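Local coordinates for protein CAIP (Helicobacter cinaedi, PDB 5LBH) that probably oxidises and stores iron as a Dps-like mini-ferritin, and promotes the differentiation of macrophages into foam cells, at residues Q10-A15 with D53-R58; K105-L110 with A123-D128; M65-L70 with L74-I79. All coordinates share one frame; numbering follows the deposited sequence.

Contact 1: residues Q10-A15 with D53-R58. With FE (Fe (III) ion), chain M.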
# COMPACT_ATOMS: atom_id res chain seq x y z
N GLN A 10 -27.30 -13.22 -26.33
CA GLN A 10 -26.95 -14.63 -26.36
C GLN A 10 -25.72 -14.89 -25.49
O GLN A 10 -25.71 -15.80 -24.65
CB GLN A 10 -26.74 -15.08 -27.81
CG GLN A 10 -26.38 -16.55 -27.96
CD GLN A 10 -27.52 -17.47 -27.60
OE1 GLN A 10 -28.66 -17.24 -27.99
NE2 GLN A 10 -27.23 -18.48 -26.81
N ILE A 11 -24.68 -14.06 -25.64
CA ILE A 11 -23.51 -14.15 -24.75
C ILE A 11 -23.94 -14.01 -23.29
O ILE A 11 -23.45 -14.73 -22.41
CB ILE A 11 -22.48 -13.06 -25.13
CG1 ILE A 11 -21.99 -13.23 -26.58
CG2 ILE A 11 -21.34 -13.06 -24.14
CD1 ILE A 11 -20.65 -12.71 -26.85
N GLN A 12 -24.86 -13.08 -23.01
CA GLN A 12 -25.34 -12.88 -21.65
C GLN A 12 -25.95 -14.15 -21.08
O GLN A 12 -25.60 -14.59 -19.97
CB GLN A 12 -26.35 -11.73 -21.63
CG GLN A 12 -26.76 -11.32 -20.23
CD GLN A 12 -28.05 -10.52 -20.20
OE1 GLN A 12 -28.64 -10.22 -21.24
NE2 GLN A 12 -28.50 -10.17 -19.01
N ALA A 13 -26.86 -14.78 -21.83
CA ALA A 13 -27.55 -15.96 -21.33
C ALA A 13 -26.59 -17.12 -21.11
O ALA A 13 -26.67 -17.83 -20.10
CB ALA A 13 -28.68 -16.36 -22.28
N ASP A 14 -25.68 -17.35 -22.06
CA ASP A 14 -24.73 -18.44 -21.88
C ASP A 14 -23.74 -18.14 -20.75
O ASP A 14 -23.29 -19.07 -20.08
CB ASP A 14 -24.00 -18.73 -23.19
CG ASP A 14 -24.92 -19.30 -24.27
OD1 ASP A 14 -25.72 -20.24 -24.00
OD2 ASP A 14 -24.85 -18.79 -25.40
N ALA A 15 -23.39 -16.85 -20.54
CA ALA A 15 -22.52 -16.51 -19.41
C ALA A 15 -23.18 -16.87 -18.09
O ALA A 15 -22.53 -17.40 -17.19
CB ALA A 15 -22.14 -15.03 -19.42
N ASP A 53 -22.14 -8.80 -16.77
CA ASP A 53 -22.51 -7.41 -16.50
C ASP A 53 -22.08 -6.47 -17.63
O ASP A 53 -22.83 -5.56 -18.00
CB ASP A 53 -21.92 -6.98 -15.15
CG ASP A 53 -22.44 -5.63 -14.68
OD1 ASP A 53 -23.66 -5.37 -14.80
OD2 ASP A 53 -21.62 -4.84 -14.15
N ASP A 54 -20.87 -6.67 -18.19
CA ASP A 54 -20.40 -5.83 -19.29
C ASP A 54 -21.33 -5.91 -20.48
O ASP A 54 -21.76 -4.89 -21.03
CB ASP A 54 -19.01 -6.26 -19.77
CG ASP A 54 -17.95 -6.08 -18.74
OD1 ASP A 54 -16.90 -6.77 -18.86
OD2 ASP A 54 -18.15 -5.24 -17.83
N VAL A 55 -21.64 -7.14 -20.88
CA VAL A 55 -22.42 -7.41 -22.08
C VAL A 55 -23.86 -6.90 -21.93
O VAL A 55 -24.44 -6.32 -22.86
CB VAL A 55 -22.31 -8.91 -22.40
CG1 VAL A 55 -23.26 -9.77 -21.61
CG2 VAL A 55 -22.38 -9.16 -23.86
N ALA A 56 -24.46 -7.07 -20.74
CA ALA A 56 -25.79 -6.53 -20.48
C ALA A 56 -25.79 -5.01 -20.57
O ALA A 56 -26.73 -4.41 -21.10
CB ALA A 56 -26.29 -6.94 -19.10
N GLU A 57 -24.77 -4.37 -20.00
CA GLU A 57 -24.68 -2.92 -20.03
C GLU A 57 -24.39 -2.39 -21.43
O GLU A 57 -24.86 -1.31 -21.79
CB GLU A 57 -23.61 -2.44 -19.05
CG GLU A 57 -24.19 -2.28 -17.66
CD GLU A 57 -23.15 -2.03 -16.59
OE1 GLU A 57 -23.52 -2.19 -15.41
OE2 GLU A 57 -21.99 -1.67 -16.91
N ARG A 58 -23.68 -3.16 -22.25
CA ARG A 58 -23.47 -2.67 -23.61
C ARG A 58 -24.78 -2.67 -24.39
O ARG A 58 -25.07 -1.72 -25.12
CB ARG A 58 -22.40 -3.51 -24.30
CG ARG A 58 -22.18 -3.10 -25.73
CD ARG A 58 -21.56 -1.70 -25.78
NE ARG A 58 -21.31 -1.26 -27.16
CZ ARG A 58 -21.28 0.01 -27.54
NH1 ARG A 58 -21.50 0.98 -26.65
NH2 ARG A 58 -21.05 0.32 -28.80
FE FE M . -22.32 -2.56 -13.62

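Contact 2: residues K105-L110 with A123-D128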
# COMPACT_ATOMS: atom_id res chain seq x y z
N LYS A 105 -16.31 -18.75 -30.82
CA LYS A 105 -17.16 -18.52 -32.00
C LYS A 105 -18.10 -17.33 -31.77
O LYS A 105 -18.19 -16.44 -32.62
CB LYS A 105 -17.98 -19.76 -32.33
CG LYS A 105 -17.28 -20.84 -33.12
CD LYS A 105 -18.29 -21.87 -33.61
CE LYS A 105 -18.91 -22.70 -32.47
NZ LYS A 105 -18.05 -23.86 -32.07
N LEU A 106 -18.76 -17.30 -30.61
CA LEU A 106 -19.73 -16.25 -30.31
C LEU A 106 -19.09 -14.86 -30.34
O LEU A 106 -19.61 -13.94 -31.00
CB LEU A 106 -20.33 -16.53 -28.94
CG LEU A 106 -21.82 -16.42 -28.73
CD1 LEU A 106 -22.50 -17.17 -29.86
CD2 LEU A 106 -22.16 -17.02 -27.37
N PHE A 107 -17.94 -14.70 -29.69
CA PHE A 107 -17.29 -13.39 -29.68
C PHE A 107 -16.71 -13.04 -31.04
O PHE A 107 -16.72 -11.87 -31.43
CB PHE A 107 -16.20 -13.34 -28.62
CG PHE A 107 -16.72 -13.07 -27.26
CD1 PHE A 107 -17.18 -11.79 -26.92
CD2 PHE A 107 -16.78 -14.08 -26.31
CE1 PHE A 107 -17.66 -11.53 -25.66
CE2 PHE A 107 -17.27 -13.82 -25.04
CZ PHE A 107 -17.71 -12.54 -24.72
N THR A 108 -16.24 -14.04 -31.78
CA THR A 108 -15.76 -13.78 -33.13
C THR A 108 -16.88 -13.25 -34.01
O THR A 108 -16.71 -12.25 -34.71
CB THR A 108 -15.16 -15.05 -33.73
OG1 THR A 108 -14.15 -15.56 -32.85
CG2 THR A 108 -14.59 -14.77 -35.11
N GLU A 109 -18.04 -13.90 -33.98
CA GLU A 109 -19.12 -13.43 -34.84
C GLU A 109 -19.64 -12.07 -34.38
O GLU A 109 -19.99 -11.23 -35.21
CB GLU A 109 -20.22 -14.48 -34.91
CG GLU A 109 -21.35 -14.11 -35.88
CD GLU A 109 -20.84 -13.81 -37.32
OE1 GLU A 109 -19.79 -14.38 -37.73
OE2 GLU A 109 -21.49 -13.00 -38.03
N LEU A 110 -19.63 -11.80 -33.07
CA LEU A 110 -19.96 -10.47 -32.58
C LEU A 110 -19.02 -9.41 -33.15
O LEU A 110 -19.46 -8.32 -33.52
CB LEU A 110 -19.90 -10.45 -31.05
CG LEU A 110 -20.03 -9.09 -30.34
CD1 LEU A 110 -21.35 -8.41 -30.65
CD2 LEU A 110 -19.85 -9.24 -28.83
N ALA A 123 -16.95 -4.15 -31.13
CA ALA A 123 -15.97 -5.03 -31.76
C ALA A 123 -14.66 -5.06 -30.98
O ALA A 123 -14.03 -6.12 -30.86
CB ALA A 123 -15.75 -4.61 -33.21
N ALA A 124 -14.21 -3.91 -30.45
CA ALA A 124 -12.98 -3.88 -29.66
C ALA A 124 -13.11 -4.71 -28.40
O ALA A 124 -12.21 -5.50 -28.06
CB ALA A 124 -12.63 -2.44 -29.30
N TYR A 125 -14.23 -4.56 -27.69
CA TYR A 125 -14.53 -5.41 -26.54
C TYR A 125 -14.57 -6.89 -26.93
O TYR A 125 -14.02 -7.74 -26.23
CB TYR A 125 -15.86 -4.99 -25.90
CG TYR A 125 -16.28 -5.94 -24.81
CD1 TYR A 125 -15.72 -5.85 -23.55
CD2 TYR A 125 -17.21 -6.93 -25.05
CE1 TYR A 125 -16.07 -6.73 -22.53
CE2 TYR A 125 -17.58 -7.82 -24.04
CZ TYR A 125 -17.00 -7.71 -22.78
OH TYR A 125 -17.34 -8.57 -21.76
N ALA A 126 -15.24 -7.22 -28.05
CA ALA A 126 -15.28 -8.62 -28.43
C ALA A 126 -13.89 -9.13 -28.80
O ALA A 126 -13.51 -10.25 -28.42
CB ALA A 126 -16.26 -8.83 -29.58
N ASP A 127 -13.10 -8.33 -29.52
CA ASP A 127 -11.75 -8.77 -29.88
C ASP A 127 -10.89 -8.98 -28.65
O ASP A 127 -10.07 -9.91 -28.62
CB ASP A 127 -11.09 -7.78 -30.82
CG ASP A 127 -11.76 -7.72 -32.19
OD1 ASP A 127 -11.70 -6.64 -32.85
OD2 ASP A 127 -12.33 -8.75 -32.61
N ASP A 128 -11.09 -8.18 -27.60
CA ASP A 128 -10.35 -8.41 -26.37
C ASP A 128 -10.72 -9.77 -25.78
O ASP A 128 -9.84 -10.53 -25.37
CB ASP A 128 -10.59 -7.26 -25.39
CG ASP A 128 -9.85 -7.45 -24.06
OD1 ASP A 128 -10.50 -7.37 -22.98
OD2 ASP A 128 -8.61 -7.65 -24.07

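Contact 3: residues M65-L70 with L74-I79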
# COMPACT_ATOMS: atom_id res chain seq x y z
N MET A 65 -32.89 -3.69 -24.34
CA MET A 65 -33.00 -4.32 -23.03
C MET A 65 -32.33 -5.67 -23.10
O MET A 65 -32.60 -6.44 -24.03
CB MET A 65 -34.45 -4.49 -22.59
CG MET A 65 -35.26 -3.22 -22.32
SD MET A 65 -36.89 -3.37 -23.10
CE MET A 65 -37.50 -4.91 -22.39
N PRO A 66 -31.46 -6.00 -22.16
CA PRO A 66 -30.91 -7.36 -22.08
C PRO A 66 -31.91 -8.25 -21.35
O PRO A 66 -32.97 -7.82 -20.91
CB PRO A 66 -29.62 -7.18 -21.28
CG PRO A 66 -29.85 -5.94 -20.44
CD PRO A 66 -30.93 -5.11 -21.11
N TYR A 67 -31.54 -9.53 -21.23
CA TYR A 67 -32.36 -10.42 -20.42
C TYR A 67 -32.30 -9.97 -18.97
O TYR A 67 -31.29 -9.45 -18.49
CB TYR A 67 -31.88 -11.86 -20.54
CG TYR A 67 -32.07 -12.43 -21.91
CD1 TYR A 67 -33.35 -12.52 -22.48
CD2 TYR A 67 -30.99 -12.93 -22.63
CE1 TYR A 67 -33.53 -13.06 -23.75
CE2 TYR A 67 -31.16 -13.48 -23.88
CZ TYR A 67 -32.42 -13.54 -24.44
OH TYR A 67 -32.57 -14.10 -25.70
N VAL A 68 -33.42 -10.15 -18.27
CA VAL A 68 -33.54 -9.67 -16.91
C VAL A 68 -34.06 -10.72 -15.93
O VAL A 68 -34.11 -10.46 -14.73
CB VAL A 68 -34.41 -8.39 -16.93
CG1 VAL A 68 -35.64 -8.44 -16.04
CG2 VAL A 68 -33.52 -7.16 -16.68
N THR A 69 -34.36 -11.93 -16.39
CA THR A 69 -34.79 -13.00 -15.50
C THR A 69 -34.06 -14.28 -15.88
O THR A 69 -33.74 -14.50 -17.05
CB THR A 69 -36.29 -13.24 -15.55
OG1 THR A 69 -36.71 -13.31 -16.91
CG2 THR A 69 -37.03 -12.09 -14.87
N LEU A 70 -33.79 -15.12 -14.88
CA LEU A 70 -33.19 -16.43 -15.13
C LEU A 70 -34.09 -17.30 -15.98
O LEU A 70 -33.60 -18.11 -16.77
CB LEU A 70 -32.89 -17.13 -13.81
CG LEU A 70 -31.63 -16.58 -13.14
CD1 LEU A 70 -31.39 -17.26 -11.80
CD2 LEU A 70 -30.42 -16.75 -14.06
N LEU A 74 -32.38 -18.98 -19.17
CA LEU A 74 -32.34 -20.43 -19.34
C LEU A 74 -32.88 -20.84 -20.69
O LEU A 74 -32.35 -21.76 -21.33
CB LEU A 74 -33.13 -21.10 -18.22
CG LEU A 74 -32.31 -21.56 -17.03
CD1 LEU A 74 -33.22 -22.08 -15.95
CD2 LEU A 74 -31.40 -22.67 -17.54
N LYS A 75 -33.92 -20.17 -21.17
CA LYS A 75 -34.47 -20.59 -22.45
C LYS A 75 -33.61 -20.11 -23.62
O LYS A 75 -33.56 -20.79 -24.65
CB LYS A 75 -35.94 -20.14 -22.56
CG LYS A 75 -36.87 -21.07 -21.78
CD LYS A 75 -36.71 -20.96 -20.29
CE LYS A 75 -37.23 -22.07 -19.50
NZ LYS A 75 -36.54 -23.31 -19.62
N ALA A 76 -32.86 -19.02 -23.46
CA ALA A 76 -31.97 -18.56 -24.53
C ALA A 76 -30.63 -19.29 -24.55
O ALA A 76 -30.00 -19.37 -25.61
CB ALA A 76 -31.73 -17.06 -24.43
N ALA A 77 -30.20 -19.84 -23.42
CA ALA A 77 -28.86 -20.38 -23.33
C ALA A 77 -28.71 -21.58 -24.24
O ALA A 77 -29.59 -22.43 -24.32
CB ALA A 77 -28.55 -20.78 -21.89
N LYS A 78 -27.59 -21.63 -24.96
CA LYS A 78 -27.25 -22.85 -25.67
C LYS A 78 -26.29 -23.73 -24.89
O LYS A 78 -26.24 -24.94 -25.15
CB LYS A 78 -26.65 -22.52 -27.04
CG LYS A 78 -27.64 -21.79 -27.91
CD LYS A 78 -27.31 -21.92 -29.37
CE LYS A 78 -28.42 -21.30 -30.21
NZ LYS A 78 -28.34 -21.75 -31.64
N ILE A 79 -25.54 -23.17 -23.95
CA ILE A 79 -24.67 -23.99 -23.11
C ILE A 79 -25.54 -24.84 -22.20
O ILE A 79 -26.49 -24.34 -21.58
CB ILE A 79 -23.69 -23.10 -22.32
CG1 ILE A 79 -22.60 -22.65 -23.27
CG2 ILE A 79 -23.07 -23.86 -21.15
CD1 ILE A 79 -21.58 -21.85 -22.65

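Contact 1: residues Q10-A15 with D53-R58
Val55 projects from helix 34-61 between Ile11 and Gln12 of helix 4-28, an antiparallel pairing within the ferritin-like four-helix bundle. The axes run at 152° and approach to 8.9 Å. The close part is apolar and buried: Val55 CG1, held between its backbone N and carbonyl carbon (chi1 82°), lies 3.7 Å from Gln12 CB, while the other methyl, Val55 CG2, reaches Ile11 CG2 at 4.0 Å. Away from Val55 the contact thins. Gln12 runs extended along the flank with CG anti to its backbone N (chi1 -172°), so that its amide comes alongside Ala56, NE2 standing 3.9 Å from Ala56 CB. That NE2 is not spent on residues 53-58, since it donates to the backbone O of Tyr67.

No hydrogen bond joins the two segments. On the side of segment 10-15 that faces elsewhere, Gln10 NE2 donates to Asp14 OD2 one turn later, at 2.8 Å, on the syn side but well out of the carboxylate plane. The partly exposed Asp53 turns away from segment 10-15 and, with Glu57 one turn on, holds an iron(III) ion. His26 of a neighbouring subunit is the third ligand, an arrangement characteristic of the intersubunit ferroxidase site of Dps proteins. Asp53 gives one oxygen, OD2, at 2.4 Å from the iron, and Glu57 likewise gives OE1 at 2.2 Å.

Contact 2: residues K105-L110 with A123-D128
Phe107 and Ala126 mark where helices 89-116 and 120-144 run antiparallel at a tilt, 153° between their directions, with the CA atoms of these two residues 5.3 Å apart and the local axes 8.4 Å apart at closest approach. The small alanine at the crossing is consistent with the close spacing. Ala126 CB points at segment 105-110 and meets it at three places: the backbone O of Phe107 at 3.6 Å, Leu110 CD2 at 3.7 Å and, a little farther off, the ring atom CD1 of Phe107 at 4.1 Å. Leu110 does not point at its partner from the CA outward; with CG anti to the backbone N (chi1 172°), CD2 is the branch that bends across to the alanine methyl.

These are two of the long helices of the ferritin-like bundle, joined by the short turn that separates 89-116 from 120-144, so the contact closes a helical hairpin. Phe107 faces the bundle, packing on Ile11 of helix 4-28 as well as on Val130 and Leu133 farther along helix 120-144. Its CG lies anti to the carbonyl carbon (chi1 -82°), and the ring reaches past Ala126 to Tyr125. There the two rings meet obliquely through one close pair of ring carbons, CE1 of Phe107 and CE2 of Tyr125, 4.0 Å apart.

Leu110 rests on Leu8 of helix 4-28, and Tyr125 also packs on Val51 and Asp54 of helix 34-61. The segments exchange no hydrogen bond. OD2 of Asp127, whose CB is turned away from segment 105-110, bonds to Ser111 OG just beyond Leu110.

Contact 3: residues M65-L70 with L74-I79
The phenol of Tyr67 is the flat group of this contact, and the methyl of Ala76 approaches it obliquely at the hydroxyl end. Ala76 CB is nearest to Tyr67 OH (3.3 Å), then to CZ (3.6 Å) and to CE2 (3.7 Å) of the same ring. The ring is aimed at the last turn of helix 70-76 because CG stands anti to the carbonyl carbon, beside the backbone N (chi1 -66°). On the other partner, the CB of Ala76 is directed toward residues 65-70, and the helix ends there, Ala77 being the first residue to leave helical geometry. Lys9 of helix 4-28 makes a cation-pi interaction with the Tyr67 ring.

The second link is backbone to backbone. Leu74 N donates to Leu70 O at 2.8 Å with an N-H...O angle of 160°, the helical bond from residue i+4 back to the carbonyl of residue i, in the opening turn of the helix. Thr69 occupies the N-cap position before it.

A short helix in the connection between the second and third long helices is a hallmark of Dps proteins. Here its Leu74 packs on Leu74 of a neighbouring subunit, and Leu70 N bonds to Glu81 OE2 of that subunit, which places the helix at the dimer interface. Within the chain, Ala76 O accepts Gln10 NE2 and Ile79 N bonds to Asp14 OD1, both of helix 4-28, while Ile79 packs on helix 89-116 and Pro66 rests on helix 34-61.

In the fold
Contacts 1 and 2 are two antiparallel helix pairings of one bundle, their centres 12 Å apart and joined where Ile11 CD1 meets Phe107 CE1 at 3.4 Å. A second approach between them is packing of Asp54 OD1 against Tyr125 OH, also at 3.4 Å. Contact 3 lies against helix 4-28, in the connection between helices 34-61 and 89-116; its centre is 9 Å from that of contact 1. Contacts 2 and 3 do not touch, with centres 19 Å and nearest atoms about 7 Å apart. The iron is bound by the 53-58 segment of contact 1, whereas the side chain of Tyr125 in contact 2 remains about 11 Å from a bound iron. Contacts 1 and 3 both meet the same neighbouring subunit.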